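Local coordinates for protein beta-glucoside phosphorylase BglX (Unidentified, PDB 5VQE) that probably cleaves beta-glucosides by phosphorolysis as a family 3 glycoside phosphorylase, and binds 2-deoxy-2-fluoroglucose in a pocket of its TIM-barrel domain, at residues Y145-D150 and K177-G182; T307-G312 and H340-E345; I387-I392 and I541-G546; T483-V488 and F511-H516. All coordinates share one frame; numbering follows the deposited sequence.

Contact 1. Residues Y145-D150 and K177-G182. With G2F (2-deoxy-2-fluoro-alpha-D-glucopyranose), chain B.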
loop_
_atom_site.group_PDB
_atom_site.type_symbol
_atom_site.label_atom_id
_atom_site.label_comp_id
_atom_site.label_asym_id
_atom_site.label_seq_id
_atom_site.Cartn_x
_atom_site.Cartn_y
_atom_site.Cartn_z
ATOM N N TYR A 145 6.954 4.457 -1.043
ATOM C CA TYR A 145 6.985 3.368 -0.075
ATOM C C TYR A 145 6.298 2.141 -0.666
ATOM O O TYR A 145 5.340 1.620 -0.090
ATOM C CB TYR A 145 6.294 3.789 1.225
ATOM C CG TYR A 145 7.054 4.732 2.131
ATOM C CD1 TYR A 145 8.443 4.737 2.182
ATOM C CD2 TYR A 145 6.364 5.590 2.981
ATOM C CE1 TYR A 145 9.120 5.581 3.045
ATOM C CE2 TYR A 145 7.033 6.430 3.847
ATOM C CZ TYR A 145 8.405 6.422 3.881
ATOM O OH TYR A 145 9.051 7.273 4.756
ATOM N N GLU A 146 6.748 1.712 -1.837
ATOM C CA GLU A 146 6.160 0.598 -2.568
ATOM C C GLU A 146 7.254 -0.011 -3.433
ATOM O O GLU A 146 8.234 0.665 -3.759
ATOM C CB GLU A 146 4.996 1.059 -3.451
ATOM C CG GLU A 146 4.071 2.122 -2.864
ATOM C CD GLU A 146 3.081 1.602 -1.841
ATOM O OE1 GLU A 146 2.805 0.381 -1.813
ATOM O OE2 GLU A 146 2.562 2.438 -1.061
ATOM N N PRO A 147 7.095 -1.268 -3.870
ATOM C CA PRO A 147 5.926 -2.148 -3.846
ATOM C C PRO A 147 5.793 -3.061 -2.640
ATOM O O PRO A 147 6.753 -3.437 -1.970
ATOM C CB PRO A 147 6.128 -2.999 -5.096
ATOM C CG PRO A 147 7.608 -3.194 -5.123
ATOM C CD PRO A 147 8.194 -1.871 -4.650
ATOM N N ILE A 148 4.543 -3.419 -2.394
ATOM C CA ILE A 148 4.186 -4.402 -1.383
ATOM C C ILE A 148 4.443 -5.789 -1.947
ATOM O O ILE A 148 3.856 -6.174 -2.966
ATOM C CB ILE A 148 2.720 -4.236 -0.964
ATOM C CG1 ILE A 148 2.565 -2.918 -0.196
ATOM C CG2 ILE A 148 2.244 -5.416 -0.107
ATOM C CD1 ILE A 148 1.146 -2.497 0.020
ATOM N N ILE A 149 5.321 -6.539 -1.287
ATOM C CA ILE A 149 5.634 -7.899 -1.707
ATOM C C ILE A 149 5.228 -8.868 -0.607
ATOM O O ILE A 149 5.785 -9.963 -0.489
ATOM C CB ILE A 149 7.120 -8.046 -2.084
ATOM C CG1 ILE A 149 8.032 -7.605 -0.934
ATOM C CG2 ILE A 149 7.402 -7.261 -3.355
ATOM C CD1 ILE A 149 9.502 -7.935 -1.176
ATOM N N ASP A 150 4.240 -8.478 0.196
ATOM C CA ASP A 150 3.556 -9.437 1.050
ATOM C C ASP A 150 2.820 -10.460 0.198
ATOM O O ASP A 150 2.427 -10.188 -0.938
ATOM C CB ASP A 150 2.550 -8.740 1.962
ATOM C CG ASP A 150 3.190 -7.713 2.868
ATOM O OD1 ASP A 150 4.335 -7.943 3.305
ATOM O OD2 ASP A 150 2.528 -6.689 3.155
ATOM N N LYS A 177 8.830 -6.448 -9.592
ATOM C CA LYS A 177 9.970 -6.006 -10.393
ATOM C C LYS A 177 9.534 -5.015 -11.464
ATOM O O LYS A 177 10.237 -4.033 -11.741
ATOM C CB LYS A 177 10.655 -7.202 -11.052
ATOM C CG LYS A 177 11.482 -8.083 -10.134
ATOM C CD LYS A 177 12.177 -9.138 -11.001
ATOM C CE LYS A 177 13.016 -10.114 -10.217
ATOM N NZ LYS A 177 13.584 -11.157 -11.135
ATOM N N ALA A 178 8.385 -5.274 -12.088
ATOM C CA ALA A 178 7.851 -4.376 -13.106
ATOM C C ALA A 178 7.439 -3.032 -12.515
ATOM O O ALA A 178 7.699 -1.981 -13.114
ATOM C CB ALA A 178 6.666 -5.028 -13.808
ATOM N N TYR A 179 6.772 -3.042 -11.357
ATOM C CA TYR A 179 6.457 -1.787 -10.684
ATOM C C TYR A 179 7.728 -0.976 -10.482
ATOM O O TYR A 179 7.776 0.225 -10.781
ATOM C CB TYR A 179 5.758 -2.059 -9.344
ATOM C CG TYR A 179 5.454 -0.806 -8.531
ATOM C CD1 TYR A 179 6.431 -0.220 -7.735
ATOM C CD2 TYR A 179 4.192 -0.213 -8.557
ATOM C CE1 TYR A 179 6.170 0.921 -6.988
ATOM C CE2 TYR A 179 3.922 0.941 -7.809
ATOM C CZ TYR A 179 4.920 1.497 -7.030
ATOM O OH TYR A 179 4.692 2.633 -6.282
ATOM N N CYS A 180 8.784 -1.630 -9.998
ATOM C CA CYS A 180 10.042 -0.927 -9.778
ATOM C C CYS A 180 10.621 -0.404 -11.086
ATOM O O CYS A 180 11.204 0.686 -11.119
ATOM C CB CYS A 180 11.047 -1.841 -9.086
ATOM S SG CYS A 180 10.606 -2.268 -7.369
ATOM N N ARG A 181 10.495 -1.170 -12.171
ATOM C CA ARG A 181 10.984 -0.669 -13.453
ATOM C C ARG A 181 10.306 0.642 -13.810
ATOM O O ARG A 181 10.966 1.590 -14.256
ATOM C CB ARG A 181 10.761 -1.695 -14.563
ATOM C CG ARG A 181 11.801 -2.795 -14.617
ATOM C CD ARG A 181 11.820 -3.479 -15.995
ATOM N NE ARG A 181 10.527 -4.051 -16.374
ATOM C CZ ARG A 181 10.064 -5.220 -15.936
ATOM N NH1 ARG A 181 10.774 -5.948 -15.086
ATOM N NH2 ARG A 181 8.883 -5.661 -16.343
ATOM N N GLY A 182 8.985 0.711 -13.621
ATOM C CA GLY A 182 8.259 1.927 -13.935
ATOM C C GLY A 182 8.694 3.104 -13.086
ATOM O O GLY A 182 8.742 4.239 -13.563
HETATM C C1 G2F B . 3.425 1.727 7.992
HETATM C C2 G2F B . 2.658 0.887 6.920
HETATM C C3 G2F B . 3.380 1.080 5.553
HETATM C C4 G2F B . 3.460 2.607 5.245
HETATM C C5 G2F B . 4.221 3.304 6.424
HETATM C C6 G2F B . 4.273 4.869 6.210
HETATM O O3 G2F B . 2.561 0.524 4.558
HETATM O O4 G2F B . 4.256 2.762 4.100
HETATM O O5 G2F B . 3.491 3.081 7.618
HETATM O O6 G2F B . 2.971 5.327 5.975
HETATM F F2 G2F B . 2.689 -0.423 7.249
#
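The hydroxyl of Tyr179 is held by two hydrogen bonds, with Leu93 O and Thr144 OG1, and the CB and CG of Glu146 pack against it. Glu146 CB lies 3.3 Å from Tyr179 OH, and Glu146 CG follows at 3.5 Å from the same oxygen. The Tyr179 ring points from its helix at the loop 145-150 because its CG stands anti to the backbone N (chi1 177°). Further back along that ring, Pro147 CB approaches Tyr179 CD1 to 3.8 Å, obliquely, so the phenol is packed along its length. Cys180, one residue on, adds its sulfur, with SG 3.7 Å from Pro147 CD. The Glu146-Pro147 peptide bond is cis. In the TIM-barrel fold of glycoside hydrolase family 3 this is a junction between the loop that follows strand 143-144 and helix 169-184 on the outside of the barrel, and it is buried. Beyond CG the Glu146 side chain bends (chi2 -77°) and carries its carboxylate away from the helix, its plane turned 68° from the Tyr179 ring. There Glu146 OE2 forms a salt bridge with Lys193 NZ, which also takes Tyr145 O as a hydrogen-bond partner and binds the sugar. Glu146 is therefore placed in the second shell, where it probably helps to position this lysine. Tyr145 belongs to the pocket itself: its CB lies 3.7 Å from G2F O4, and its CD2 approaches G2F C6 to 3.9 Å.

Contact 2. Residues T307-G312 and H340-E345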
loop_
_atom_site.group_PDB
_atom_site.type_symbol
_atom_site.label_atom_id
_atom_site.label_comp_id
_atom_site.label_asym_id
_atom_site.label_seq_id
_atom_site.Cartn_x
_atom_site.Cartn_y
_atom_site.Cartn_z
ATOM N N THR A 307 17.295 1.577 19.735
ATOM C CA THR A 307 17.539 0.157 19.510
ATOM C C THR A 307 17.206 -0.238 18.078
ATOM O O THR A 307 17.905 -1.071 17.486
ATOM C CB THR A 307 16.736 -0.681 20.507
ATOM O OG1 THR A 307 17.241 -0.467 21.836
ATOM C CG2 THR A 307 16.811 -2.168 20.175
ATOM N N SER A 308 16.145 0.332 17.496
ATOM C CA SER A 308 15.862 0.044 16.090
ATOM C C SER A 308 17.072 0.364 15.231
ATOM O O SER A 308 17.479 -0.439 14.383
ATOM C CB SER A 308 14.645 0.829 15.597
ATOM O OG SER A 308 13.452 0.369 16.193
ATOM N N ILE A 309 17.676 1.534 15.451
ATOM C CA ILE A 309 18.830 1.934 14.653
ATOM C C ILE A 309 20.013 1.019 14.935
ATOM O O ILE A 309 20.681 0.542 14.010
ATOM C CB ILE A 309 19.189 3.407 14.916
ATOM C CG1 ILE A 309 17.983 4.322 14.656
ATOM C CG2 ILE A 309 20.356 3.823 14.049
ATOM C CD1 ILE A 309 17.401 4.220 13.249
ATOM N N GLN A 310 20.301 0.776 16.216
ATOM C CA GLN A 310 21.416 -0.094 16.571
ATOM C C GLN A 310 21.262 -1.472 15.940
ATOM O O GLN A 310 22.254 -2.084 15.523
ATOM C CB GLN A 310 21.531 -0.216 18.089
ATOM C CG GLN A 310 22.763 -1.002 18.559
ATOM C CD GLN A 310 24.066 -0.366 18.140
ATOM O OE1 GLN A 310 24.164 0.856 17.993
ATOM N NE2 GLN A 310 25.081 -1.193 17.943
ATOM N N ASN A 311 20.034 -1.980 15.861
ATOM C CA ASN A 311 19.812 -3.340 15.394
ATOM C C ASN A 311 19.656 -3.439 13.882
ATOM O O ASN A 311 19.415 -4.540 13.373
ATOM C CB ASN A 311 18.591 -3.940 16.101
ATOM C CG ASN A 311 18.877 -4.278 17.557
ATOM O OD1 ASN A 311 19.976 -4.042 18.049
ATOM N ND2 ASN A 311 17.886 -4.821 18.254
ATOM N N GLY A 312 19.797 -2.335 13.149
ATOM C CA GLY A 312 19.933 -2.430 11.708
ATOM C C GLY A 312 19.087 -1.491 10.876
ATOM O O GLY A 312 19.291 -1.395 9.662
ATOM N N HIS A 340 28.042 5.461 18.307
ATOM C CA HIS A 340 28.426 6.499 17.357
ATOM C C HIS A 340 28.823 5.903 16.020
ATOM O O HIS A 340 28.650 6.543 14.976
ATOM C CB HIS A 340 29.585 7.326 17.917
ATOM C CG HIS A 340 29.188 8.227 19.041
ATOM N ND1 HIS A 340 28.940 9.570 18.860
ATOM C CD2 HIS A 340 28.976 7.975 20.351
ATOM C CE1 HIS A 340 28.601 10.109 20.017
ATOM N NE2 HIS A 340 28.615 9.163 20.938
ATOM N N GLU A 341 29.356 4.682 16.033
ATOM C CA GLU A 341 29.808 4.052 14.802
ATOM C C GLU A 341 28.621 3.580 13.965
ATOM O O GLU A 341 28.625 3.700 12.733
ATOM C CB GLU A 341 30.748 2.896 15.147
ATOM C CG GLU A 341 32.107 3.350 15.732
ATOM C CD GLU A 341 32.087 3.682 17.236
ATOM O OE1 GLU A 341 31.073 3.431 17.930
ATOM O OE2 GLU A 341 33.114 4.200 17.727
ATOM N N ARG A 342 27.584 3.071 14.624
ATOM C CA ARG A 342 26.370 2.687 13.917
ATOM C C ARG A 342 25.584 3.915 13.458
ATOM O O ARG A 342 24.969 3.903 12.385
ATOM C CB ARG A 342 25.540 1.794 14.829
ATOM C CG ARG A 342 24.208 1.379 14.284
ATOM C CD ARG A 342 24.265 0.472 13.070
ATOM N NE ARG A 342 22.980 0.609 12.398
ATOM C CZ ARG A 342 22.795 0.857 11.108
ATOM N NH1 ARG A 342 23.812 0.930 10.267
ATOM N NH2 ARG A 342 21.557 1.003 10.653
ATOM N N LEU A 343 25.587 4.985 14.255
ATOM C CA LEU A 343 24.967 6.232 13.818
ATOM C C LEU A 343 25.577 6.711 12.507
ATOM O O LEU A 343 24.859 7.071 11.566
ATOM C CB LEU A 343 25.119 7.301 14.900
ATOM C CG LEU A 343 24.637 8.702 14.533
ATOM C CD1 LEU A 343 23.150 8.689 14.213
ATOM C CD2 LEU A 343 24.922 9.674 15.668
ATOM N N ASP A 344 26.910 6.719 12.423
ATOM C CA ASP A 344 27.568 7.194 11.211
ATOM C C ASP A 344 27.247 6.308 10.020
ATOM O O ASP A 344 27.155 6.796 8.889
ATOM C CB ASP A 344 29.083 7.262 11.418
ATOM C CG ASP A 344 29.507 8.465 12.229
ATOM O OD1 ASP A 344 28.663 9.345 12.477
ATOM O OD2 ASP A 344 30.691 8.538 12.618
ATOM N N GLU A 345 27.070 5.010 10.252
ATOM C CA GLU A 345 26.797 4.089 9.158
ATOM C C GLU A 345 25.372 4.254 8.649
ATOM O O GLU A 345 25.120 4.193 7.440
ATOM C CB GLU A 345 27.054 2.660 9.632
ATOM C CG GLU A 345 26.997 1.612 8.547
ATOM C CD GLU A 345 27.198 0.217 9.095
ATOM O OE1 GLU A 345 26.596 -0.104 10.146
ATOM O OE2 GLU A 345 27.969 -0.553 8.486
#
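Arg342 reaches from helix 340-356 across to the end of helix 301-310, starting at CB, which rests 3.6 Å from Gln310 OE1. That amide oxygen has its hydrogen-bond partner in Thr339 N, and the two side chains run antiparallel alongside one another, their flat ends turned 74° apart. Arg342 bends at chi2 (66°), which brings its CG within 3.6 Å of Ile309 O and leads the guanidinium to the same carbonyl. Arg342 NE then donates to Ile309 O at 2.8 Å in a nearly straight bond (173°), the oxygen lying in the guanidinium plane. Gly312 N approaches Ile309 O from the other face of the carbonyl, so this oxygen takes two donors. At the tip, Arg342 NH1 meets Glu345 OE1 at 3.0 Å, from above the carboxylate plane, in a salt bridge within its own helix, and NH2 pairs with Asp314. A leucine in place of Arg342 would probably deprive Ile309 O of its second donor and leave Glu345 and Asp314 without this cationic mate. The carbonyl so held belongs to a Schellman motif, closed by Gly312 at positive phi, that ends a helix of the TIM-barrel domain just ahead of strand 316-317.

Contact 3. Residues I387-I392 and I541-G546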
loop_
_atom_site.group_PDB
_atom_site.type_symbol
_atom_site.label_atom_id
_atom_site.label_comp_id
_atom_site.label_asym_id
_atom_site.label_seq_id
_atom_site.Cartn_x
_atom_site.Cartn_y
_atom_site.Cartn_z
ATOM N N ILE A 387 -6.396 -1.535 -17.707
ATOM C CA ILE A 387 -6.233 -2.457 -16.591
ATOM C C ILE A 387 -7.593 -2.925 -16.091
ATOM O O ILE A 387 -7.784 -4.111 -15.805
ATOM C CB ILE A 387 -5.380 -1.796 -15.490
ATOM C CG1 ILE A 387 -3.947 -1.617 -16.015
ATOM C CG2 ILE A 387 -5.349 -2.641 -14.229
ATOM C CD1 ILE A 387 -3.091 -0.690 -15.197
ATOM N N ALA A 388 -8.572 -2.021 -16.010
ATOM C CA ALA A 388 -9.912 -2.455 -15.635
ATOM C C ALA A 388 -10.462 -3.455 -16.649
ATOM O O ALA A 388 -11.023 -4.491 -16.278
ATOM C CB ALA A 388 -10.836 -1.245 -15.494
ATOM N N ASP A 389 -10.279 -3.177 -17.939
ATOM C CA ASP A 389 -10.732 -4.107 -18.965
ATOM C C ASP A 389 -10.105 -5.483 -18.771
ATOM O O ASP A 389 -10.778 -6.508 -18.925
ATOM C CB ASP A 389 -10.397 -3.552 -20.351
ATOM C CG ASP A 389 -10.855 -4.464 -21.480
ATOM O OD1 ASP A 389 -11.654 -5.395 -21.237
ATOM O OD2 ASP A 389 -10.388 -4.262 -22.621
ATOM N N GLU A 390 -8.822 -5.531 -18.412
ATOM C CA GLU A 390 -8.127 -6.807 -18.306
ATOM C C GLU A 390 -8.292 -7.475 -16.950
ATOM O O GLU A 390 -8.039 -8.679 -16.844
ATOM C CB GLU A 390 -6.629 -6.629 -18.574
ATOM C CG GLU A 390 -6.269 -6.076 -19.956
ATOM C CD GLU A 390 -6.535 -7.053 -21.107
ATOM O OE1 GLU A 390 -6.609 -8.286 -20.871
ATOM O OE2 GLU A 390 -6.677 -6.584 -22.262
ATOM N N SER A 391 -8.712 -6.738 -15.921
ATOM C CA SER A 391 -8.657 -7.250 -14.555
ATOM C C SER A 391 -9.951 -7.918 -14.100
ATOM O O SER A 391 -9.905 -8.920 -13.371
ATOM C CB SER A 391 -8.304 -6.118 -13.585
ATOM O OG SER A 391 -9.367 -5.194 -13.458
ATOM N N ILE A 392 -11.110 -7.390 -14.498
ATOM C CA ILE A 392 -12.361 -7.821 -13.888
ATOM C C ILE A 392 -12.559 -9.308 -14.133
ATOM O O ILE A 392 -12.390 -9.801 -15.255
ATOM C CB ILE A 392 -13.529 -6.975 -14.415
ATOM C CG1 ILE A 392 -13.298 -5.512 -14.037
ATOM C CG2 ILE A 392 -14.865 -7.475 -13.834
ATOM C CD1 ILE A 392 -14.360 -4.551 -14.539
ATOM N N ILE A 541 -19.814 -2.199 -16.411
ATOM C CA ILE A 541 -21.017 -2.030 -17.220
ATOM C C ILE A 541 -20.832 -2.678 -18.583
ATOM O O ILE A 541 -21.686 -3.443 -19.042
ATOM C CB ILE A 541 -21.367 -0.535 -17.343
ATOM C CG1 ILE A 541 -21.992 -0.026 -16.042
ATOM C CG2 ILE A 541 -22.294 -0.269 -18.538
ATOM C CD1 ILE A 541 -23.386 -0.591 -15.734
ATOM N N GLU A 542 -19.713 -2.382 -19.254
ATOM C CA GLU A 542 -19.494 -2.953 -20.578
ATOM C C GLU A 542 -19.551 -4.472 -20.533
ATOM O O GLU A 542 -20.106 -5.108 -21.436
ATOM C CB GLU A 542 -18.157 -2.475 -21.149
ATOM C CG GLU A 542 -18.078 -0.975 -21.344
ATOM C CD GLU A 542 -19.169 -0.460 -22.265
ATOM O OE1 GLU A 542 -19.314 -1.025 -23.365
ATOM O OE2 GLU A 542 -19.895 0.486 -21.883
ATOM N N LYS A 543 -18.998 -5.076 -19.483
ATOM C CA LYS A 543 -18.910 -6.527 -19.446
ATOM C C LYS A 543 -20.236 -7.159 -19.039
ATOM O O LYS A 543 -20.606 -8.221 -19.554
ATOM C CB LYS A 543 -17.782 -6.937 -18.504
ATOM C CG LYS A 543 -16.403 -6.592 -19.061
ATOM C CD LYS A 543 -15.330 -6.593 -17.979
ATOM C CE LYS A 543 -14.038 -5.961 -18.474
ATOM N NZ LYS A 543 -13.533 -6.605 -19.719
ATOM N N LEU A 544 -20.965 -6.527 -18.121
ATOM C CA LEU A 544 -22.279 -7.042 -17.756
ATOM C C LEU A 544 -23.225 -7.021 -18.949
ATOM O O LEU A 544 -24.031 -7.939 -19.125
ATOM C CB LEU A 544 -22.861 -6.228 -16.607
ATOM C CG LEU A 544 -22.139 -6.371 -15.269
ATOM C CD1 LEU A 544 -22.713 -5.390 -14.259
ATOM C CD2 LEU A 544 -22.220 -7.784 -14.750
ATOM N N MET A 545 -23.135 -5.984 -19.781
ATOM C CA MET A 545 -23.964 -5.867 -20.973
ATOM C C MET A 545 -23.459 -6.714 -22.134
ATOM O O MET A 545 -24.119 -6.759 -23.176
ATOM C CB MET A 545 -24.051 -4.403 -21.402
ATOM C CG MET A 545 -24.599 -3.465 -20.338
ATOM S SD MET A 545 -26.175 -4.026 -19.649
ATOM C CE MET A 545 -27.232 -3.921 -21.095
ATOM N N GLY A 546 -22.324 -7.394 -21.981
ATOM C CA GLY A 546 -21.839 -8.288 -23.012
ATOM C C GLY A 546 -21.110 -7.613 -24.152
ATOM O O GLY A 546 -20.845 -8.266 -25.168
#
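Lys543 and Asp389 meet with their side chains at about a right angle, the lysine coming from helix 534-544 and the aspartate rising from the last turn of helix 378-391, both packed beside the mixed sheet. The lysine is extended as far as CE and bends at its final torsion (chi4 -55°), which turns the ammonium onto two oxygens of a single residue. Lys543 NZ donates to Asp389 OD1 at 2.7 Å, nearly in line with the C-O bond, as part of a salt bridge. It also reaches Asp389 O at 2.9 Å, lying in the carbonyl plane on a lone pair. Asp389 CG is anti to its backbone N (chi1 -179°), which sets CG beside the carbonyl carbon and lets OD1 and O turn to the same ammonium. Ile392 crosses the lysine's aliphatic part more obliquely, with CB 4.0 Å from Lys543 CD. Ser549 O and Ser548 OG add further bonds to NZ, and Lys551 is a second partner of Asp389 OD1. A methionine in place of Lys543 would probably leave Asp389 O without this donor and take from the carboxylate one of its two lysine partners. With four oxygens around NZ, one of them anionic, the buried amine is likely to stay protonated.

Contact 4. Residues T483-V488 and F511-H516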
loop_
_atom_site.group_PDB
_atom_site.type_symbol
_atom_site.label_atom_id
_atom_site.label_comp_id
_atom_site.label_asym_id
_atom_site.label_seq_id
_atom_site.Cartn_x
_atom_site.Cartn_y
_atom_site.Cartn_z
ATOM N N THR A 483 -9.909 -4.252 12.275
ATOM C CA THR A 483 -9.626 -5.656 12.536
ATOM C C THR A 483 -10.347 -6.575 11.559
ATOM O O THR A 483 -10.061 -7.776 11.538
ATOM C CB THR A 483 -9.992 -6.040 13.986
ATOM O OG1 THR A 483 -11.318 -6.578 14.043
ATOM C CG2 THR A 483 -9.879 -4.841 14.933
ATOM N N THR A 484 -11.248 -6.036 10.737
ATOM C CA THR A 484 -11.902 -6.820 9.701
ATOM C C THR A 484 -12.257 -5.935 8.513
ATOM O O THR A 484 -12.531 -4.740 8.661
ATOM C CB THR A 484 -13.174 -7.508 10.220
ATOM O OG1 THR A 484 -13.474 -8.637 9.390
ATOM C CG2 THR A 484 -14.378 -6.551 10.220
ATOM N N ILE A 485 -12.237 -6.545 7.331
ATOM C CA ILE A 485 -12.900 -6.022 6.145
ATOM C C ILE A 485 -13.922 -7.030 5.633
ATOM O O ILE A 485 -14.238 -7.067 4.448
ATOM C CB ILE A 485 -11.889 -5.644 5.045
ATOM C CG1 ILE A 485 -11.035 -6.855 4.669
ATOM C CG2 ILE A 485 -11.031 -4.473 5.504
ATOM C CD1 ILE A 485 -10.129 -6.619 3.464
ATOM N N ARG A 486 -14.402 -7.881 6.535
ATOM C CA ARG A 486 -15.473 -8.809 6.231
ATOM C C ARG A 486 -16.744 -8.047 5.887
ATOM O O ARG A 486 -16.941 -6.891 6.277
ATOM C CB ARG A 486 -15.735 -9.726 7.425
ATOM C CG ARG A 486 -14.593 -10.680 7.745
ATOM C CD ARG A 486 -14.670 -11.943 6.920
ATOM N NE ARG A 486 -15.932 -12.636 7.132
ATOM C CZ ARG A 486 -16.199 -13.401 8.183
ATOM N NH1 ARG A 486 -15.288 -13.585 9.130
ATOM N NH2 ARG A 486 -17.382 -13.985 8.285
ATOM N N LEU A 487 -17.615 -8.722 5.150
ATOM C CA LEU A 487 -18.916 -8.168 4.820
ATOM C C LEU A 487 -19.708 -7.899 6.091
ATOM O O LEU A 487 -19.939 -8.808 6.893
ATOM C CB LEU A 487 -19.674 -9.132 3.912
ATOM C CG LEU A 487 -20.275 -8.535 2.645
ATOM C CD1 LEU A 487 -20.986 -9.626 1.865
ATOM C CD2 LEU A 487 -21.234 -7.402 2.977
ATOM N N VAL A 488 -20.103 -6.643 6.277
ATOM C CA VAL A 488 -20.953 -6.212 7.380
ATOM C C VAL A 488 -22.159 -5.515 6.768
ATOM O O VAL A 488 -22.003 -4.654 5.896
ATOM C CB VAL A 488 -20.197 -5.276 8.344
ATOM C CG1 VAL A 488 -21.125 -4.725 9.425
ATOM C CG2 VAL A 488 -19.018 -6.004 8.977
ATOM N N PHE A 511 -15.981 -4.725 -5.533
ATOM C CA PHE A 511 -15.019 -3.768 -6.059
ATOM C C PHE A 511 -13.822 -3.591 -5.126
ATOM O O PHE A 511 -13.103 -2.590 -5.215
ATOM C CB PHE A 511 -15.712 -2.432 -6.332
ATOM C CG PHE A 511 -16.636 -2.462 -7.534
ATOM C CD1 PHE A 511 -17.927 -2.968 -7.429
ATOM C CD2 PHE A 511 -16.208 -1.992 -8.768
ATOM C CE1 PHE A 511 -18.778 -2.996 -8.533
ATOM C CE2 PHE A 511 -17.052 -2.018 -9.872
ATOM C CZ PHE A 511 -18.344 -2.523 -9.749
ATOM N N SER A 512 -13.584 -4.559 -4.243
ATOM C CA SER A 512 -12.380 -4.541 -3.425
ATOM C C SER A 512 -12.038 -5.949 -2.946
ATOM O O SER A 512 -11.367 -6.697 -3.665
ATOM C CB SER A 512 -12.561 -3.571 -2.260
ATOM O OG SER A 512 -11.310 -3.195 -1.740
ATOM N N ASN A 513 -12.519 -6.337 -1.768
ATOM C CA ASN A 513 -12.142 -7.612 -1.161
ATOM C C ASN A 513 -12.507 -8.775 -2.084
ATOM O O ASN A 513 -13.683 -8.916 -2.458
ATOM C CB ASN A 513 -12.847 -7.755 0.189
ATOM C CG ASN A 513 -12.402 -8.982 0.970
ATOM O OD1 ASN A 513 -11.734 -9.863 0.446
ATOM N ND2 ASN A 513 -12.797 -9.045 2.236
ATOM N N PRO A 514 -11.551 -9.616 -2.488
ATOM C CA PRO A 514 -11.868 -10.715 -3.408
ATOM C C PRO A 514 -12.478 -11.937 -2.741
ATOM O O PRO A 514 -12.816 -12.895 -3.442
ATOM C CB PRO A 514 -10.497 -11.061 -3.997
ATOM C CG PRO A 514 -9.573 -10.787 -2.842
ATOM C CD PRO A 514 -10.108 -9.553 -2.195
ATOM N N TYR A 515 -12.637 -11.929 -1.418
ATOM C CA TYR A 515 -13.043 -13.117 -0.675
ATOM C C TYR A 515 -14.486 -13.057 -0.187
ATOM O O TYR A 515 -14.845 -13.802 0.730
ATOM C CB TYR A 515 -12.117 -13.322 0.522
ATOM C CG TYR A 515 -10.663 -13.476 0.144
ATOM C CD1 TYR A 515 -9.725 -12.549 0.547
ATOM C CD2 TYR A 515 -10.241 -14.542 -0.633
ATOM C CE1 TYR A 515 -8.395 -12.689 0.205
ATOM C CE2 TYR A 515 -8.924 -14.691 -0.981
ATOM C CZ TYR A 515 -8.002 -13.763 -0.562
ATOM O OH TYR A 515 -6.680 -13.909 -0.926
ATOM N N HIS A 516 -15.329 -12.198 -0.771
ATOM C CA HIS A 516 -16.663 -12.011 -0.201
ATOM C C HIS A 516 -17.549 -13.244 -0.338
ATOM O O HIS A 516 -18.570 -13.329 0.354
ATOM C CB HIS A 516 -17.352 -10.803 -0.832
ATOM C CG HIS A 516 -16.933 -9.496 -0.241
ATOM N ND1 HIS A 516 -16.755 -9.313 1.113
ATOM C CD2 HIS A 516 -16.653 -8.308 -0.824
ATOM C CE1 HIS A 516 -16.384 -8.064 1.339
ATOM N NE2 HIS A 516 -16.320 -7.431 0.181
#
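Asn513 extends its amide toward Ile485 with CG anti to the backbone N (chi1 -174°), while Ile485 holds CG1 between its own backbone N and carbonyl carbon (chi1 58°) and lays that branch beside the amide. The loop 511-516 forms an Asx turn here: Asn513 OD1 accepts from Tyr515 N at 2.9 Å, which helps fix the amide's rotation. The loop follows strand 506-510 of the mixed sheet and meets the long excursion after strand 469-475. With its oxygen engaged there and by Asn161, the amide of Asn513 presents ND2 across the contact, where it donates to Ile485 O at 3.3 Å. The acceptor is close to the amide plane, but the donor stands 56° out of the carbonyl plane and off the lone pairs, and at this length the bond is probably modest. Ile485 CG1 lies 3.7 Å from Asn513 ND2, and the two side chains cross at a slant. The His516 ring turns one face to Asn513 CB, and the ring of Phe476, just after strand 469-475, meets it with its plane steeply inclined. Leu487, whose backbone N is bound to Asp519, passes His516 at about a right angle, its CG 3.9 Å from His516 ND1.

In the fold
All four contacts are largely buried, but they serve different parts of the molecule. Contacts 1 and 2 belong to the TIM-barrel domain, their centres 27 Å apart; contact 1 backs the sugar pocket, while contact 2 lies far out from the centre of the chain. Contact 3 joins helices packed beside the mixed sheet, and contact 4 joins loops leaving its strands; their nearest atoms are about 6 Å apart, and in sequence those loops fall between the two helices. Chemistry follows place: contact 1 is apolar across its segments, contacts 2 and 3 each send a cationic side chain to a carbonyl in the last turn of a helix, and contact 4 is held by one hydrogen bond from a side-chain amide, and packing.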